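Glucokinase (Leishmania braziliensis MHOM/BR/75/M2904, PDB 6EDI) probably phosphorylates D-glucose with ATP, as a glucokinase of the actin-like ATPase superfold. Local coordinates at residues Y250-M258 with L267-A278; G283-K292 with D316-L326. All coordinates share one frame; numbering follows the deposited sequence.

Interaction 1: Y250-M258 with L267-A278; sequences YVQALAGYM and LDSTVAPIWEAA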
loop_
_atom_site.group_PDB
_atom_site.type_symbol
_atom_site.label_atom_id
_atom_site.label_comp_id
_atom_site.label_asym_id
_atom_site.label_seq_id
_atom_site.Cartn_x
_atom_site.Cartn_y
_atom_site.Cartn_z
ATOM N N TYR A 250 -27.499 3.072 -9.771
ATOM C CA TYR A 250 -26.796 4.270 -9.311
ATOM C C TYR A 250 -25.407 4.403 -9.918
ATOM O O TYR A 250 -25.041 5.486 -10.391
ATOM C CB TYR A 250 -26.697 4.340 -7.787
ATOM C CG TYR A 250 -25.818 5.501 -7.341
ATOM C CD1 TYR A 250 -26.277 6.819 -7.407
ATOM C CD2 TYR A 250 -24.522 5.283 -6.906
ATOM C CE1 TYR A 250 -25.467 7.892 -7.018
ATOM C CE2 TYR A 250 -23.705 6.349 -6.511
ATOM C CZ TYR A 250 -24.183 7.640 -6.568
ATOM O OH TYR A 250 -23.357 8.674 -6.182
ATOM N N VAL A 251 -24.630 3.317 -9.903
ATOM C CA VAL A 251 -23.297 3.374 -10.477
ATOM C C VAL A 251 -23.410 3.717 -11.950
ATOM O O VAL A 251 -22.637 4.522 -12.484
ATOM C CB VAL A 251 -22.514 2.048 -10.290
ATOM C CG1 VAL A 251 -21.132 2.179 -10.903
ATOM C CG2 VAL A 251 -22.414 1.668 -8.798
ATOM N N GLN A 252 -24.393 3.103 -12.605
ATOM C CA GLN A 252 -24.657 3.383 -14.011
ATOM C C GLN A 252 -24.922 4.870 -14.249
ATOM O O GLN A 252 -24.363 5.488 -15.170
ATOM C CB GLN A 252 -25.871 2.585 -14.497
ATOM C CG GLN A 252 -26.171 2.810 -15.982
ATOM C CD GLN A 252 -25.001 2.426 -16.874
ATOM O OE1 GLN A 252 -24.835 1.256 -17.241
ATOM N NE2 GLN A 252 -24.179 3.403 -17.218
ATOM N N ALA A 253 -25.791 5.440 -13.425
ATOM C CA ALA A 253 -26.150 6.848 -13.600
ATOM C C ALA A 253 -24.944 7.733 -13.323
ATOM O O ALA A 253 -24.736 8.741 -14.004
ATOM C CB ALA A 253 -27.325 7.224 -12.708
ATOM N N LEU A 254 -24.149 7.355 -12.319
ATOM C CA LEU A 254 -22.952 8.128 -11.972
ATOM C C LEU A 254 -21.955 8.110 -13.130
ATOM O O LEU A 254 -21.400 9.136 -13.499
ATOM C CB LEU A 254 -22.300 7.596 -10.682
ATOM C CG LEU A 254 -21.063 8.364 -10.215
ATOM C CD1 LEU A 254 -21.436 9.832 -9.974
ATOM C CD2 LEU A 254 -20.436 7.747 -8.958
ATOM N N ALA A 255 -21.765 6.932 -13.710
ATOM C CA ALA A 255 -20.862 6.735 -14.840
ATOM C C ALA A 255 -21.246 7.603 -16.042
ATOM O O ALA A 255 -20.390 8.250 -16.658
ATOM C CB ALA A 255 -20.860 5.268 -15.241
ATOM N N GLY A 256 -22.526 7.581 -16.389
ATOM C CA GLY A 256 -23.023 8.372 -17.506
ATOM C C GLY A 256 -22.890 9.856 -17.237
ATOM O O GLY A 256 -22.551 10.645 -18.129
ATOM N N TYR A 257 -23.161 10.236 -15.993
ATOM C CA TYR A 257 -22.987 11.617 -15.553
ATOM C C TYR A 257 -21.536 12.055 -15.677
ATOM O O TYR A 257 -21.256 13.128 -16.185
ATOM C CB TYR A 257 -23.460 11.752 -14.110
ATOM C CG TYR A 257 -23.332 13.147 -13.515
ATOM C CD1 TYR A 257 -24.148 14.189 -13.945
ATOM C CD2 TYR A 257 -22.428 13.404 -12.493
ATOM C CE1 TYR A 257 -24.054 15.453 -13.394
ATOM C CE2 TYR A 257 -22.320 14.669 -11.931
ATOM C CZ TYR A 257 -23.136 15.691 -12.393
ATOM O OH TYR A 257 -23.043 16.950 -11.839
ATOM N N MET A 258 -20.611 11.224 -15.201
ATOM C CA MET A 258 -19.187 11.545 -15.273
ATOM C C MET A 258 -18.673 11.628 -16.713
ATOM O O MET A 258 -17.699 12.318 -16.996
ATOM C CB MET A 258 -18.369 10.521 -14.479
ATOM C CG MET A 258 -18.565 10.590 -12.979
ATOM S SD MET A 258 -17.797 12.068 -12.270
ATOM C CE MET A 258 -19.186 13.158 -12.128
ATOM N N LEU A 267 -14.544 8.360 -22.503
ATOM C CA LEU A 267 -15.296 7.968 -21.327
ATOM C C LEU A 267 -16.729 7.591 -21.698
ATOM O O LEU A 267 -17.467 8.400 -22.262
ATOM C CB LEU A 267 -15.281 9.118 -20.324
ATOM C CG LEU A 267 -14.999 8.840 -18.847
ATOM C CD1 LEU A 267 -16.296 8.808 -18.046
ATOM C CD2 LEU A 267 -14.227 7.537 -18.670
ATOM N N ASP A 268 -17.101 6.348 -21.401
ATOM C CA ASP A 268 -18.443 5.847 -21.655
ATOM C C ASP A 268 -19.235 5.814 -20.367
ATOM O O ASP A 268 -18.695 6.053 -19.285
ATOM C CB ASP A 268 -18.386 4.404 -22.189
ATOM C CG ASP A 268 -18.056 4.334 -23.658
ATOM O OD1 ASP A 268 -18.875 4.829 -24.464
ATOM O OD2 ASP A 268 -16.993 3.762 -24.002
ATOM N N SER A 269 -20.517 5.493 -20.487
ATOM C CA SER A 269 -21.294 5.120 -19.324
ATOM C C SER A 269 -21.051 3.634 -19.051
ATOM O O SER A 269 -21.525 3.094 -18.046
ATOM C CB SER A 269 -22.782 5.399 -19.540
ATOM O OG SER A 269 -23.337 4.540 -20.517
ATOM N N THR A 270 -20.307 2.973 -19.939
ATOM C CA THR A 270 -19.940 1.563 -19.709
ATOM C C THR A 270 -18.678 1.441 -18.863
ATOM O O THR A 270 -18.334 0.345 -18.425
ATOM C CB THR A 270 -19.751 0.748 -21.016
ATOM O OG1 THR A 270 -18.508 1.099 -21.643
ATOM C CG2 THR A 270 -20.920 0.974 -21.981
ATOM N N VAL A 271 -18.004 2.568 -18.642
ATOM C CA VAL A 271 -16.789 2.613 -17.827
ATOM C C VAL A 271 -17.135 2.930 -16.369
ATOM O O VAL A 271 -17.774 3.944 -16.110
ATOM C CB VAL A 271 -15.840 3.721 -18.323
ATOM C CG1 VAL A 271 -14.489 3.622 -17.623
ATOM C CG2 VAL A 271 -15.662 3.666 -19.841
ATOM N N ALA A 272 -16.692 2.092 -15.424
ATOM C CA ALA A 272 -16.942 2.324 -13.992
ATOM C C ALA A 272 -16.451 3.705 -13.562
ATOM O O ALA A 272 -15.401 4.159 -14.022
ATOM C CB ALA A 272 -16.287 1.255 -13.151
ATOM N N PRO A 273 -17.221 4.395 -12.708
ATOM C CA PRO A 273 -16.703 5.676 -12.218
ATOM C C PRO A 273 -15.816 5.374 -11.031
ATOM O O PRO A 273 -15.924 4.271 -10.498
ATOM C CB PRO A 273 -17.964 6.421 -11.779
ATOM C CG PRO A 273 -18.937 5.339 -11.387
ATOM C CD PRO A 273 -18.573 4.097 -12.199
ATOM N N ILE A 274 -14.957 6.300 -10.626
ATOM C CA ILE A 274 -14.078 6.031 -9.495
ATOM C C ILE A 274 -14.822 6.260 -8.180
ATOM O O ILE A 274 -15.803 7.012 -8.141
ATOM C CB ILE A 274 -12.784 6.837 -9.582
ATOM C CG1 ILE A 274 -13.055 8.351 -9.496
ATOM C CG2 ILE A 274 -12.093 6.559 -10.893
ATOM C CD1 ILE A 274 -11.778 9.191 -9.614
ATOM N N TRP A 275 -14.380 5.597 -7.113
ATOM C CA TRP A 275 -15.036 5.721 -5.809
ATOM C C TRP A 275 -15.158 7.171 -5.362
ATOM O O TRP A 275 -16.134 7.552 -4.720
ATOM C CB TRP A 275 -14.263 4.952 -4.739
ATOM C CG TRP A 275 -14.579 3.499 -4.677
ATOM C CD1 TRP A 275 -13.779 2.475 -5.083
ATOM C CD2 TRP A 275 -15.780 2.892 -4.162
ATOM N NE1 TRP A 275 -14.403 1.273 -4.860
ATOM C CE2 TRP A 275 -15.630 1.496 -4.291
ATOM C CE3 TRP A 275 -16.962 3.393 -3.605
ATOM C CZ2 TRP A 275 -16.623 0.588 -3.884
ATOM C CZ3 TRP A 275 -17.946 2.496 -3.193
ATOM C CH2 TRP A 275 -17.773 1.105 -3.344
ATOM N N GLU A 276 -14.141 7.963 -5.685
ATOM C CA GLU A 276 -14.124 9.384 -5.329
ATOM C C GLU A 276 -15.374 10.100 -5.822
ATOM O O GLU A 276 -15.928 10.960 -5.132
ATOM C CB GLU A 276 -12.878 10.049 -5.924
ATOM C CG GLU A 276 -12.947 11.576 -6.033
ATOM C CD GLU A 276 -11.650 12.169 -6.542
ATOM O OE1 GLU A 276 -11.548 12.420 -7.758
ATOM O OE2 GLU A 276 -10.733 12.377 -5.723
ATOM N N ALA A 277 -15.823 9.731 -7.017
ATOM C CA ALA A 277 -16.957 10.402 -7.641
ATOM C C ALA A 277 -18.272 10.176 -6.890
ATOM O O ALA A 277 -19.210 10.939 -7.047
ATOM C CB ALA A 277 -17.080 9.995 -9.099
ATOM N N ALA A 278 -18.334 9.130 -6.075
ATOM C CA ALA A 278 -19.527 8.844 -5.278
ATOM C C ALA A 278 -19.389 9.272 -3.828
ATOM O O ALA A 278 -20.274 8.994 -3.022
ATOM C CB ALA A 278 -19.864 7.340 -5.341
HETATM O O HOH W 1 -22.920 8.125 -3.451
#
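Pro273 presses its ring into the side of helix 245-259, at the centre of a helix-against-loop contact in the larger lobe of this actin-like ATPase fold, where the loop after the helix doubles back along it. Pro273 CD lies 3.5 Å from Val251 CG1, closer than carbons usually come, and the two side chains meet at about a right angle. Leu254 crosses the same ring at a slant, CD2 against CG, and spreads on to the methyls of Ala277 and Ala278, its CD2 3.7 Å from Ala278 CB. A small residue suits the next place: Ala255 CB lies 3.5 Å from Val271 O. Gly256 CA comes to 3.6 Å from Ser269 CB. Met258, bent at chi2 and chi3, brings SD to 3.9 Å from Ala277 CB. Beyond, Leu267 CD1 reaches the backbone of Met258, while Trp242 of the second subunit packs on Val251 and Gln252. At one polar edge Tyr250 OH, also bonded to Asn287, accepts from a water that donates to Ala278 O as well. At the other, Gln252 bends at chi2 (59°) to turn its amide back to the loop; NE2 donates to Ser269 O at 2.8 Å, from above the carbonyl plane.

Interaction 2: G283-K292 with D316-L326; sequences GLEFNYAYAK and DTAAIAAVDRL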
loop_
_atom_site.group_PDB
_atom_site.type_symbol
_atom_site.label_atom_id
_atom_site.label_comp_id
_atom_site.label_asym_id
_atom_site.label_seq_id
_atom_site.Cartn_x
_atom_site.Cartn_y
_atom_site.Cartn_z
ATOM N N GLY A 283 -20.104 14.404 -6.098
ATOM C CA GLY A 283 -20.977 13.262 -5.909
ATOM C C GLY A 283 -22.159 13.591 -5.018
ATOM O O GLY A 283 -23.271 13.129 -5.262
ATOM N N LEU A 284 -21.930 14.391 -3.979
ATOM C CA LEU A 284 -23.024 14.763 -3.084
ATOM C C LEU A 284 -24.086 15.568 -3.846
ATOM O O LEU A 284 -25.296 15.348 -3.689
ATOM C CB LEU A 284 -22.520 15.558 -1.880
ATOM C CG LEU A 284 -23.680 15.970 -0.968
ATOM C CD1 LEU A 284 -24.412 14.725 -0.453
ATOM C CD2 LEU A 284 -23.199 16.836 0.176
ATOM N N GLU A 285 -23.615 16.473 -4.692
ATOM C CA GLU A 285 -24.510 17.258 -5.543
ATOM C C GLU A 285 -25.275 16.373 -6.529
ATOM O O GLU A 285 -26.462 16.604 -6.788
ATOM C CB GLU A 285 -23.727 18.353 -6.267
ATOM C CG GLU A 285 -23.099 19.345 -5.278
ATOM C CD GLU A 285 -22.275 20.434 -5.926
ATOM O OE1 GLU A 285 -22.181 20.455 -7.171
ATOM O OE2 GLU A 285 -21.718 21.266 -5.176
ATOM N N PHE A 286 -24.603 15.352 -7.062
ATOM C CA PHE A 286 -25.270 14.398 -7.934
ATOM C C PHE A 286 -26.290 13.578 -7.156
ATOM O O PHE A 286 -27.393 13.293 -7.645
ATOM C CB PHE A 286 -24.263 13.459 -8.598
ATOM C CG PHE A 286 -24.906 12.382 -9.413
ATOM C CD1 PHE A 286 -25.319 12.639 -10.715
ATOM C CD2 PHE A 286 -25.119 11.119 -8.876
ATOM C CE1 PHE A 286 -25.932 11.652 -11.477
ATOM C CE2 PHE A 286 -25.723 10.121 -9.626
ATOM C CZ PHE A 286 -26.134 10.389 -10.934
ATOM N N ASN A 287 -25.905 13.172 -5.952
ATOM C CA ASN A 287 -26.790 12.386 -5.111
ATOM C C ASN A 287 -28.104 13.093 -4.827
ATOM O O ASN A 287 -29.175 12.475 -4.810
ATOM C CB ASN A 287 -26.087 12.003 -3.819
ATOM C CG ASN A 287 -25.155 10.822 -4.010
ATOM O OD1 ASN A 287 -24.956 10.365 -5.141
ATOM N ND2 ASN A 287 -24.578 10.327 -2.914
ATOM N N TYR A 288 -28.018 14.401 -4.631
ATOM C CA TYR A 288 -29.203 15.195 -4.345
ATOM C C TYR A 288 -30.189 15.158 -5.506
ATOM O O TYR A 288 -31.364 14.851 -5.320
ATOM C CB TYR A 288 -28.826 16.638 -4.020
ATOM C CG TYR A 288 -30.012 17.453 -3.552
ATOM C CD1 TYR A 288 -30.631 17.174 -2.338
ATOM C CD2 TYR A 288 -30.516 18.489 -4.324
ATOM C CE1 TYR A 288 -31.720 17.916 -1.901
ATOM C CE2 TYR A 288 -31.601 19.236 -3.897
ATOM C CZ TYR A 288 -32.199 18.945 -2.687
ATOM O OH TYR A 288 -33.285 19.695 -2.269
ATOM N N ALA A 289 -29.702 15.473 -6.698
ATOM C CA ALA A 289 -30.515 15.362 -7.900
ATOM C C ALA A 289 -31.088 13.955 -8.008
ATOM O O ALA A 289 -32.303 13.779 -8.128
ATOM C CB ALA A 289 -29.705 15.713 -9.126
ATOM N N TYR A 290 -30.213 12.955 -7.921
ATOM C CA TYR A 290 -30.612 11.559 -8.061
ATOM C C TYR A 290 -31.745 11.178 -7.106
ATOM O O TYR A 290 -32.618 10.392 -7.463
ATOM C CB TYR A 290 -29.394 10.635 -7.884
ATOM C CG TYR A 290 -29.643 9.167 -8.209
ATOM C CD1 TYR A 290 -29.570 8.699 -9.518
ATOM C CD2 TYR A 290 -29.917 8.247 -7.203
ATOM C CE1 TYR A 290 -29.783 7.358 -9.814
ATOM C CE2 TYR A 290 -30.128 6.911 -7.489
ATOM C CZ TYR A 290 -30.062 6.478 -8.795
ATOM O OH TYR A 290 -30.271 5.151 -9.084
ATOM N N ALA A 291 -31.750 11.743 -5.901
ATOM C CA ALA A 291 -32.761 11.365 -4.905
ATOM C C ALA A 291 -34.081 12.118 -5.098
ATOM O O ALA A 291 -35.137 11.645 -4.681
ATOM C CB ALA A 291 -32.240 11.567 -3.497
ATOM N N LYS A 292 -34.008 13.306 -5.687
ATOM C CA LYS A 292 -35.213 14.109 -5.925
ATOM C C LYS A 292 -35.957 13.629 -7.158
ATOM O O LYS A 292 -37.153 13.323 -7.112
ATOM C CB LYS A 292 -34.865 15.593 -6.082
ATOM C CG LYS A 292 -35.160 16.415 -4.833
ATOM C CD LYS A 292 -35.194 17.917 -5.113
ATOM C CE LYS A 292 -36.386 18.313 -5.973
ATOM N NZ LYS A 292 -36.526 19.796 -6.090
ATOM N N ASP A 316 -35.439 18.580 4.203
ATOM C CA ASP A 316 -35.308 17.992 2.870
ATOM C C ASP A 316 -34.931 16.511 2.897
ATOM O O ASP A 316 -33.788 16.143 3.178
ATOM C CB ASP A 316 -34.282 18.811 2.077
ATOM C CG ASP A 316 -34.332 18.554 0.593
ATOM O OD1 ASP A 316 -34.471 17.378 0.180
ATOM O OD2 ASP A 316 -34.203 19.542 -0.163
ATOM N N THR A 317 -35.917 15.673 2.593
ATOM C CA THR A 317 -35.773 14.224 2.647
ATOM C C THR A 317 -34.728 13.733 1.628
ATOM O O THR A 317 -34.043 12.723 1.845
ATOM C CB THR A 317 -37.159 13.547 2.433
ATOM O OG1 THR A 317 -37.210 12.295 3.124
ATOM C CG2 THR A 317 -37.467 13.341 0.953
ATOM N N ALA A 318 -34.589 14.469 0.530
ATOM C CA ALA A 318 -33.646 14.104 -0.519
ATOM C C ALA A 318 -32.211 14.456 -0.134
ATOM O O ALA A 318 -31.273 13.716 -0.450
ATOM C CB ALA A 318 -34.027 14.762 -1.820
ATOM N N ALA A 319 -32.036 15.595 0.536
ATOM C CA ALA A 319 -30.716 15.978 1.021
ATOM C C ALA A 319 -30.213 14.935 2.017
ATOM O O ALA A 319 -29.023 14.611 2.043
ATOM C CB ALA A 319 -30.753 17.356 1.661
ATOM N N ILE A 320 -31.126 14.420 2.839
ATOM C CA ILE A 320 -30.779 13.409 3.829
ATOM C C ILE A 320 -30.359 12.110 3.154
ATOM O O ILE A 320 -29.383 11.489 3.552
ATOM C CB ILE A 320 -31.945 13.124 4.789
ATOM C CG1 ILE A 320 -32.424 14.424 5.441
ATOM C CG2 ILE A 320 -31.538 12.104 5.841
ATOM C CD1 ILE A 320 -33.425 14.231 6.559
ATOM N N ALA A 321 -31.105 11.709 2.130
ATOM C CA ALA A 321 -30.788 10.494 1.393
ATOM C C ALA A 321 -29.463 10.664 0.657
ATOM O O ALA A 321 -28.661 9.739 0.593
ATOM C CB ALA A 321 -31.904 10.157 0.404
ATOM N N ALA A 322 -29.253 11.847 0.087
ATOM C CA ALA A 322 -28.036 12.129 -0.671
ATOM C C ALA A 322 -26.793 12.036 0.213
ATOM O O ALA A 322 -25.756 11.534 -0.227
ATOM C CB ALA A 322 -28.120 13.482 -1.325
ATOM N N VAL A 323 -26.903 12.527 1.449
ATOM C CA VAL A 323 -25.817 12.401 2.428
ATOM C C VAL A 323 -25.617 10.951 2.834
ATOM O O VAL A 323 -24.480 10.470 2.938
ATOM C CB VAL A 323 -26.085 13.253 3.683
ATOM C CG1 VAL A 323 -25.103 12.914 4.793
ATOM C CG2 VAL A 323 -25.967 14.704 3.344
ATOM N N ASP A 324 -26.723 10.258 3.085
ATOM C CA ASP A 324 -26.663 8.854 3.480
ATOM C C ASP A 324 -25.972 8.026 2.399
ATOM O O ASP A 324 -25.088 7.225 2.708
ATOM C CB ASP A 324 -28.067 8.309 3.756
ATOM C CG ASP A 324 -28.057 6.877 4.263
ATOM O OD1 ASP A 324 -27.336 6.571 5.243
ATOM O OD2 ASP A 324 -28.785 6.051 3.672
ATOM N N ARG A 325 -26.364 8.225 1.137
ATOM C CA ARG A 325 -25.720 7.517 0.035
ATOM C C ARG A 325 -24.241 7.882 -0.080
ATOM O O ARG A 325 -23.399 7.024 -0.394
ATOM C CB ARG A 325 -26.444 7.755 -1.302
ATOM C CG ARG A 325 -25.948 6.813 -2.405
ATOM C CD ARG A 325 -26.482 7.113 -3.796
ATOM N NE ARG A 325 -27.938 7.017 -3.890
ATOM C CZ ARG A 325 -28.611 5.886 -4.037
ATOM N NH1 ARG A 325 -27.970 4.721 -4.092
ATOM N NH2 ARG A 325 -29.929 5.911 -4.111
ATOM N N LEU A 326 -23.924 9.145 0.186
ATOM C CA LEU A 326 -22.546 9.632 0.129
ATOM C C LEU A 326 -21.649 8.819 1.053
ATOM O O LEU A 326 -20.639 8.270 0.620
ATOM C CB LEU A 326 -22.461 11.120 0.516
ATOM C CG LEU A 326 -21.169 11.827 0.071
ATOM C CD1 LEU A 326 -21.187 12.100 -1.428
ATOM C CD2 LEU A 326 -20.891 13.116 0.841
HETATM O O HOH W 1 -22.920 8.125 -3.451
HETATM O O HOH W 2 -28.999 9.699 -3.596
#
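Two helices, 281-292 and 317-341, pack against each other in the larger lobe of the actin-like ATPase fold, their short segments crossing at 130° with axes 8.0 Å apart. Alanines make this closeness possible. Ala322 sets its methyl directly on the backbone of the other helix, with CB 3.4 Å from Tyr288 N, and Ala291 meets Ala318 and Ala321 methyl to methyl. At the inner end Leu284 and Leu326 interlock: Leu326 CD1 sits against the start of 283-292, 3.7 Å from Leu284 CB, while Leu284 CD1 reaches Ala322 and Val323.

Asn287 is the polar residue in the middle. With CG beside its own backbone N (chi1 -80°), the amide swings across to the other helix, where ND2 donates to Ala322 O at 3.2 Å, nearly straight and on a lone pair. That carbonyl already accepts from Leu326 N within its helix, so one oxygen serves two donors. ND2 also donates to a water, and OD1 is bonded to Tyr250, which leaves both ends of the buried amide satisfied and its rotation fixed.

Arg325, bent at chi3, passes its CD obliquely across this amide. Its guanidinium presents a face to the edge of the Tyr290 ring, the planes 86° apart, and a second water links its NE to Asn287 O.

At the outer end Tyr288 extends along the N terminus of helix 317-341, and Lys292 CG rests on Ala318 CB. The Tyr288 ring turns an edge to Ala319 N. Its OH is modelled implausibly close to Asp316 OD2, so the details of that hydrogen bond are doubtful. The capping is firmer: Asp316 is the N-cap of the helix, OD1 accepting from Ala319 N at 3.0 Å and more weakly from Ala318 N.

Overall arrangement
Coming from the N terminus, past the first sheet and four strands of the second, the chain reaches helix 245-259, and interaction 1 closes the loop that follows when 267-278 folds back on it. After the short 3-10 turn the chain enters helix 281-292; helix 304-313 intervenes before interaction 2 brings 316-326 back against helix 281-292. The two closures stand in series, neither nested nor crossed, with centres about 16 Å apart. They nevertheless touch through Tyr250, which also packs on Phe286 and Arg325, and through Tyr257 on Phe286; one water belongs to both. Helices 245-259, 281-292 and 317-341 are thus joined in one cluster, whose first helix and loop also face the second subunit.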